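Local coordinates for conserved hypothetical protein (Bacteroides thetaiotaomicron, PDB 2HQY), which is of unknown function but binds coenzyme A and probably belongs to the acyl- or aminoacyl-transferring enzymes related to phosphatidylglycerol lysyltransferase, at residues T43-A46 / F51-F54; V53-F56 / Q61-Y64; A75-L80 / F91-V96. All coordinates share one frame; numbering follows the deposited sequence.

Contact 1: residues T43-A46 / F51-F54; sequences TQFA and FLVF
Ala-46 and Val-53 face each other as an antiparallel hydrogen-bonded pair, a worked example of how one backbone ring sets the register of a hairpin. Val-53 N meets Ala-46 O at 2.8 Å in a nearly linear bond (171°), and the return bond from Ala-46 N to Val-53 O, 3.0 Å long, lies in the carbonyl plane. On this face the alanine CB rests 4.0 Å from Val-53 CG2. The next pair, Phe-45 with Phe-54, is non-hydrogen-bonded, and its side chains occupy the other face. Here Phe-45 CB, rather than its ring, does the touching, 3.6 Å from Phe-54 CD1. With chi1 at 76°, Phe-45 carries its ring away from that partner, and ring atom CD1 meets Leu-52 CD1 at 3.9 Å. Ile-15 of helix 12-19 packs against both phenylalanines. With an alanine at Phe-54, a gap would probably be left beside Phe-45 CB and Ile-15 would lose an aromatic neighbour. Where such bonds are absent, a bent CA-H...O contact joins Phe-54 CA to Gln-44 O at 3.3 Å. Backbone polarity thus fixes the alignment of the strands, while apolar side chains pack on both faces at this buried contact.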
loop_
_atom_site.group_PDB
_atom_site.type_symbol
_atom_site.label_atom_id
_atom_site.label_comp_id
_atom_site.label_asym_id
_atom_site.label_seq_id
_atom_site.Cartn_x
_atom_site.Cartn_y
_atom_site.Cartn_z
ATOM N N THR A 43 5.212 4.196 2.236
ATOM C CA THR A 43 6.512 4.285 2.917
ATOM C C THR A 43 7.706 4.020 1.997
ATOM O O THR A 43 7.714 3.033 1.247
ATOM C CB THR A 43 6.490 3.325 4.116
ATOM O OG1 THR A 43 5.343 3.678 4.921
ATOM C CG2 THR A 43 7.773 3.380 4.934
ATOM N N GLN A 44 8.689 4.912 2.063
ATOM C CA GLN A 44 9.947 4.730 1.317
ATOM C C GLN A 44 11.142 4.841 2.265
ATOM O O GLN A 44 11.010 5.363 3.378
ATOM C CB GLN A 44 10.019 5.749 0.168
ATOM C CG GLN A 44 8.897 5.593 -0.817
ATOM C CD GLN A 44 8.937 6.628 -1.953
ATOM O OE1 GLN A 44 9.395 7.754 -1.785
ATOM N NE2 GLN A 44 8.406 6.232 -3.122
ATOM N N PHE A 45 12.297 4.344 1.838
ATOM C CA PHE A 45 13.526 4.496 2.611
ATOM C C PHE A 45 14.705 4.759 1.685
ATOM O O PHE A 45 14.653 4.518 0.471
ATOM C CB PHE A 45 13.828 3.264 3.480
ATOM C CG PHE A 45 14.378 2.093 2.706
ATOM C CD1 PHE A 45 15.751 1.827 2.684
ATOM C CD2 PHE A 45 13.525 1.286 1.967
ATOM C CE1 PHE A 45 16.255 0.760 1.955
ATOM C CE2 PHE A 45 14.020 0.205 1.228
ATOM C CZ PHE A 45 15.388 -0.063 1.223
ATOM N N ALA A 46 15.778 5.229 2.297
ATOM C CA ALA A 46 17.052 5.371 1.621
ATOM C C ALA A 46 18.154 5.255 2.650
ATOM O O ALA A 46 17.953 5.543 3.827
ATOM C CB ALA A 46 17.129 6.701 0.887
ATOM N N PHE A 51 23.357 6.939 7.112
ATOM C CA PHE A 51 22.133 6.835 7.914
ATOM C C PHE A 51 21.034 6.140 7.120
ATOM O O PHE A 51 20.973 6.259 5.891
ATOM C CB PHE A 51 21.597 8.211 8.264
ATOM C CG PHE A 51 22.424 8.980 9.248
ATOM C CD1 PHE A 51 22.096 8.971 10.603
ATOM C CD2 PHE A 51 23.464 9.801 8.800
ATOM C CE1 PHE A 51 22.816 9.752 11.538
ATOM C CE2 PHE A 51 24.193 10.583 9.700
ATOM C CZ PHE A 51 23.867 10.556 11.083
ATOM N N LEU A 52 20.137 5.485 7.848
ATOM C CA LEU A 52 18.922 4.912 7.282
ATOM C C LEU A 52 17.824 5.947 7.501
ATOM O O LEU A 52 17.574 6.350 8.648
ATOM C CB LEU A 52 18.579 3.612 8.005
ATOM C CG LEU A 52 17.202 3.006 7.721
ATOM C CD1 LEU A 52 17.019 2.741 6.239
ATOM C CD2 LEU A 52 17.019 1.736 8.564
ATOM N N VAL A 53 17.166 6.366 6.431
ATOM C CA VAL A 53 16.091 7.376 6.533
ATOM C C VAL A 53 14.776 6.902 5.905
ATOM O O VAL A 53 14.805 6.189 4.922
ATOM C CB VAL A 53 16.573 8.715 5.909
ATOM C CG1 VAL A 53 17.745 9.290 6.737
ATOM C CG2 VAL A 53 17.045 8.506 4.464
ATOM N N PHE A 54 13.637 7.272 6.493
ATOM C CA PHE A 54 12.314 6.830 6.008
ATOM C C PHE A 54 11.508 8.078 5.671
ATOM O O PHE A 54 11.714 9.137 6.287
ATOM C CB PHE A 54 11.575 5.995 7.047
ATOM C CG PHE A 54 12.216 4.662 7.336
ATOM C CD1 PHE A 54 11.976 3.566 6.508
ATOM C CD2 PHE A 54 13.086 4.515 8.414
ATOM C CE1 PHE A 54 12.578 2.302 6.764
ATOM C CE2 PHE A 54 13.701 3.257 8.685
ATOM C CZ PHE A 54 13.448 2.155 7.854
#

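Contact 2: residues V53-F56 / Q61-Y64; sequences VFKF and QLAY
Lys-55 and Tyr-64 form a non-hydrogen-bonded antiparallel pair whose side chains lie next to each other and point the same way. The methylenes of the lysine run alongside the phenol, converging on its CE1: CG comes within 3.8 Å of Tyr-64 CE1, and CE ends 3.8 Å from Tyr-64 OH. This parallel course follows from a fully extended lysine, with CG anti to the backbone N (chi1 174°). From the diagonal position Leu-62 reaches in, its CD1 lying 3.9 Å from Lys-55 CG, so that CG is touched by a leucine methyl as well as by the phenol. Beside this pair, Phe-56 and Ala-63 exchange two backbone hydrogen bonds of 2.9 Å, Phe-56 N to Ala-63 O and Ala-63 N to Phe-56 O. The ring of Phe-56, on the opposite face from Lys-55, has Ala-63 O at its edge, 3.7 Å from CD2.

Further out, carboxylates position the polar ends. Asp-83 takes both a salt bridge from Lys-55 NZ and a hydrogen bond with Tyr-64 OH, and Glu-87 adds a second salt bridge to the same amine, a pairing likely to keep the buried lysine charged. Both acids belong to helix 73-87, which packs over the Lys-55 face of the hairpin, while strand 44-48 flanks strand 51-58 and strand 92-96 flanks strand 61-69.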
loop_
_atom_site.group_PDB
_atom_site.type_symbol
_atom_site.label_atom_id
_atom_site.label_comp_id
_atom_site.label_asym_id
_atom_site.label_seq_id
_atom_site.Cartn_x
_atom_site.Cartn_y
_atom_site.Cartn_z
ATOM N N VAL A 53 17.166 6.366 6.431
ATOM C CA VAL A 53 16.091 7.376 6.533
ATOM C C VAL A 53 14.776 6.902 5.905
ATOM O O VAL A 53 14.805 6.189 4.922
ATOM C CB VAL A 53 16.573 8.715 5.909
ATOM C CG1 VAL A 53 17.745 9.290 6.737
ATOM C CG2 VAL A 53 17.045 8.506 4.464
ATOM N N PHE A 54 13.637 7.272 6.493
ATOM C CA PHE A 54 12.314 6.830 6.008
ATOM C C PHE A 54 11.508 8.078 5.671
ATOM O O PHE A 54 11.714 9.137 6.287
ATOM C CB PHE A 54 11.575 5.995 7.047
ATOM C CG PHE A 54 12.216 4.662 7.336
ATOM C CD1 PHE A 54 11.976 3.566 6.508
ATOM C CD2 PHE A 54 13.086 4.515 8.414
ATOM C CE1 PHE A 54 12.578 2.302 6.764
ATOM C CE2 PHE A 54 13.701 3.257 8.685
ATOM C CZ PHE A 54 13.448 2.155 7.854
ATOM N N LYS A 55 10.634 7.944 4.668
ATOM C CA LYS A 55 9.761 9.029 4.179
ATOM C C LYS A 55 8.357 8.426 4.078
ATOM O O LYS A 55 8.201 7.318 3.503
ATOM C CB LYS A 55 10.277 9.515 2.830
ATOM C CG LYS A 55 9.436 10.545 2.074
ATOM C CD LYS A 55 10.182 10.906 0.793
ATOM C CE LYS A 55 9.527 12.060 -0.001
ATOM N NZ LYS A 55 10.340 12.352 -1.252
ATOM N N PHE A 56 7.386 9.125 4.679
ATOM C CA PHE A 56 5.973 8.692 4.828
ATOM C C PHE A 56 5.039 9.809 4.391
ATOM O O PHE A 56 5.321 10.991 4.629
ATOM C CB PHE A 56 5.543 8.480 6.310
ATOM C CG PHE A 56 6.416 7.583 7.086
ATOM C CD1 PHE A 56 6.144 6.195 7.142
ATOM C CD2 PHE A 56 7.471 8.103 7.817
ATOM C CE1 PHE A 56 6.973 5.323 7.896
ATOM C CE2 PHE A 56 8.300 7.249 8.573
ATOM C CZ PHE A 56 8.069 5.870 8.611
ATOM N N GLN A 61 0.122 15.083 5.308
ATOM C CA GLN A 61 1.337 15.373 6.047
ATOM C C GLN A 61 2.518 14.557 5.494
ATOM O O GLN A 61 2.497 13.313 5.560
ATOM C CB GLN A 61 1.123 15.040 7.537
ATOM C CG GLN A 61 2.380 15.193 8.437
ATOM C CD GLN A 61 2.793 16.662 8.668
ATOM O OE1 GLN A 61 3.865 17.102 8.223
ATOM N NE2 GLN A 61 1.941 17.421 9.359
ATOM N N LEU A 62 3.519 15.235 4.933
ATOM C CA LEU A 62 4.780 14.565 4.568
ATOM C C LEU A 62 5.595 14.482 5.840
ATOM O O LEU A 62 5.728 15.493 6.555
ATOM C CB LEU A 62 5.569 15.383 3.533
ATOM C CG LEU A 62 7.004 14.899 3.216
ATOM C CD1 LEU A 62 7.013 13.516 2.556
ATOM C CD2 LEU A 62 7.705 15.906 2.339
ATOM N N ALA A 63 6.173 13.310 6.125
ATOM C CA ALA A 63 7.016 13.213 7.318
ATOM C C ALA A 63 8.196 12.286 7.090
ATOM O O ALA A 63 8.131 11.390 6.246
ATOM C CB ALA A 63 6.211 12.740 8.507
ATOM N N TYR A 64 9.273 12.536 7.834
ATOM C CA TYR A 64 10.482 11.694 7.797
ATOM C C TYR A 64 10.685 11.143 9.200
ATOM O O TYR A 64 10.203 11.717 10.165
ATOM C CB TYR A 64 11.704 12.540 7.364
ATOM C CG TYR A 64 11.518 13.154 5.979
ATOM C CD1 TYR A 64 12.036 12.532 4.830
ATOM C CD2 TYR A 64 10.797 14.346 5.810
ATOM C CE1 TYR A 64 11.864 13.101 3.542
ATOM C CE2 TYR A 64 10.625 14.922 4.525
ATOM C CZ TYR A 64 11.158 14.274 3.412
ATOM O OH TYR A 64 10.973 14.855 2.174
#

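Contact 3: residues A75-L80 / F91-V96; sequences AVLRKL and FCMLGV
Leu-77 is the first residue of the helical segment to meet residues 91-96, with a single methyl. Its CD2 lies 3.8 Å from Met-93 SD, the two side chains crossing at about a right angle, and 4.2 Å from Phe-91 CZ. An extended chi2 (180°) carries the sulfur out to this point, and a bend about CG-SD then turns the terminal methyl. Leu-104 of helix 98-107 packs on both Leu-77 and Met-93, bringing a second helix to the same cluster.

Leu-80 follows three residues on, a little less than one turn. The interval illustrates how a helix is laid on a sheet: strands 61-69 and 92-96 are parallel neighbours, helix 73-87 connects them, and residues spaced three apart turn the same flank of the helix toward the strands, consistent with the beta-alpha-beta element of acetyltransferase (GNAT-like) folds.

Leu-80 makes the closer approach. Its CB sits 3.5 Å from Phe-91 CE1, and its CD1 is 4.2 Å from Phe-91 CZ, so root and tip of the leucine both border the far end of the ring. Phe-91 presents that end because its CG stands opposite the backbone N (chi1 177°), extending the ring toward the helix. Leu-80 also touches Tyr-64 on strand 61-69, whose ring meets that of Phe-91 with the planes inclined at about 40°. Just after Phe-91, where strand 92-96 begins, Cys-92 forms a disulfide with Cys-294 on strand 286-295.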
loop_
_atom_site.group_PDB
_atom_site.type_symbol
_atom_site.label_atom_id
_atom_site.label_comp_id
_atom_site.label_asym_id
_atom_site.label_seq_id
_atom_site.Cartn_x
_atom_site.Cartn_y
_atom_site.Cartn_z
ATOM N N ALA A 75 24.505 17.149 8.238
ATOM C CA ALA A 75 24.572 16.978 6.787
ATOM C C ALA A 75 23.357 16.211 6.287
ATOM O O ALA A 75 22.795 16.535 5.241
ATOM C CB ALA A 75 25.840 16.256 6.377
ATOM N N VAL A 76 22.946 15.184 7.027
ATOM C CA VAL A 76 21.851 14.347 6.536
ATOM C C VAL A 76 20.510 15.082 6.638
ATOM O O VAL A 76 19.672 15.010 5.712
ATOM C CB VAL A 76 21.850 12.941 7.204
ATOM C CG1 VAL A 76 21.380 13.005 8.643
ATOM C CG2 VAL A 76 21.005 11.973 6.390
ATOM N N LEU A 77 20.330 15.822 7.734
ATOM C CA LEU A 77 19.160 16.687 7.899
ATOM C C LEU A 77 19.035 17.733 6.813
ATOM O O LEU A 77 17.943 17.981 6.328
ATOM C CB LEU A 77 19.131 17.339 9.279
ATOM C CG LEU A 77 18.894 16.365 10.436
ATOM C CD1 LEU A 77 18.736 17.157 11.725
ATOM C CD2 LEU A 77 17.710 15.415 10.198
ATOM N N ARG A 78 20.157 18.342 6.426
ATOM C CA ARG A 78 20.177 19.252 5.280
ATOM C C ARG A 78 19.627 18.588 4.008
ATOM O O ARG A 78 18.832 19.191 3.288
ATOM C CB ARG A 78 21.603 19.804 5.056
ATOM C CG ARG A 78 21.734 20.764 3.872
ATOM C CD ARG A 78 23.067 21.549 3.922
ATOM N N LYS A 79 20.063 17.363 3.730
ATOM C CA LYS A 79 19.568 16.626 2.573
ATOM C C LYS A 79 18.053 16.343 2.655
ATOM O O LYS A 79 17.329 16.439 1.641
ATOM C CB LYS A 79 20.379 15.343 2.368
ATOM C CG LYS A 79 21.436 15.480 1.277
ATOM C CD LYS A 79 22.334 14.253 1.192
ATOM C CE LYS A 79 23.761 14.606 1.592
ATOM N NZ LYS A 79 24.764 13.825 0.801
ATOM N N LEU A 80 17.574 16.007 3.853
ATOM C CA LEU A 80 16.137 15.735 4.056
ATOM C C LEU A 80 15.290 17.012 3.924
ATOM O O LEU A 80 14.202 16.986 3.343
ATOM C CB LEU A 80 15.878 15.068 5.412
ATOM C CG LEU A 80 16.490 13.677 5.627
ATOM C CD1 LEU A 80 16.322 13.248 7.065
ATOM C CD2 LEU A 80 15.865 12.632 4.660
ATOM N N PHE A 91 9.511 20.707 6.435
ATOM C CA PHE A 91 10.186 19.509 6.933
ATOM C C PHE A 91 9.704 19.205 8.357
ATOM O O PHE A 91 9.792 20.065 9.259
ATOM C CB PHE A 91 11.709 19.680 6.894
ATOM C CG PHE A 91 12.467 18.516 7.464
ATOM C CD1 PHE A 91 12.496 17.288 6.799
ATOM C CD2 PHE A 91 13.162 18.641 8.669
ATOM C CE1 PHE A 91 13.208 16.203 7.332
ATOM C CE2 PHE A 91 13.886 17.575 9.218
ATOM C CZ PHE A 91 13.922 16.342 8.551
ATOM N N CYS A 92 9.190 17.987 8.543
ATOM C CA CYS A 92 8.757 17.494 9.846
ATOM C C CYS A 92 9.271 16.081 10.007
ATOM O O CYS A 92 9.176 15.260 9.062
ATOM C CB CYS A 92 7.232 17.477 9.967
ATOM S SG CYS A 92 6.477 19.115 10.043
ATOM N N MET A 93 9.791 15.806 11.200
ATOM C CA MET A 93 10.288 14.473 11.555
ATOM C C MET A 93 9.447 13.892 12.651
ATOM O O MET A 93 8.978 14.627 13.539
ATOM C CB MET A 93 11.726 14.534 12.072
ATOM C CG MET A 93 12.799 14.345 11.058
ATOM S SD MET A 93 14.445 14.446 11.828
ATOM C CE MET A 93 14.386 15.978 12.751
ATOM N N LEU A 94 9.281 12.565 12.588
ATOM C CA LEU A 94 8.534 11.780 13.578
ATOM C C LEU A 94 9.464 10.871 14.388
ATOM O O LEU A 94 10.645 10.678 14.025
ATOM C CB LEU A 94 7.479 10.938 12.886
ATOM C CG LEU A 94 6.373 11.652 12.129
ATOM C CD1 LEU A 94 5.431 10.621 11.524
ATOM C CD2 LEU A 94 5.595 12.620 13.011
ATOM N N GLY A 95 8.943 10.359 15.515
ATOM C CA GLY A 95 9.646 9.362 16.352
ATOM C C GLY A 95 10.880 9.898 17.036
ATOM O O GLY A 95 11.808 9.145 17.391
ATOM N N VAL A 96 10.901 11.209 17.229
ATOM C CA VAL A 96 11.993 11.847 17.917
ATOM C C VAL A 96 11.755 11.563 19.394
ATOM O O VAL A 96 10.821 12.096 20.011
ATOM C CB VAL A 96 12.026 13.349 17.613
ATOM C CG1 VAL A 96 13.182 14.039 18.333
ATOM C CG2 VAL A 96 12.099 13.558 16.102
#

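From the N terminus, contact 1 closes the short turn between strands 44-48 and 51-58, and contact 2 closes the next turn, between strands 51-58 and 61-69. The two share Val-53 and Phe-54, so strand 51-58 forms the middle of an antiparallel meander, and Gln-44 N lies 2.8 Å from Lys-55 O where they adjoin. Contact 3 opens only after both have closed: it neither nests in nor crosses them, but spans the loop from helix 73-87 back to strand 92-96. That strand lies beside strand 61-69, with Tyr-64 O 2.7 Å from Leu-94 N, while Val-76 packs against Phe-51 and Val-53. Together the contacts join three antiparallel strands to one another and link helix 73-87 to strand 92-96 beside them.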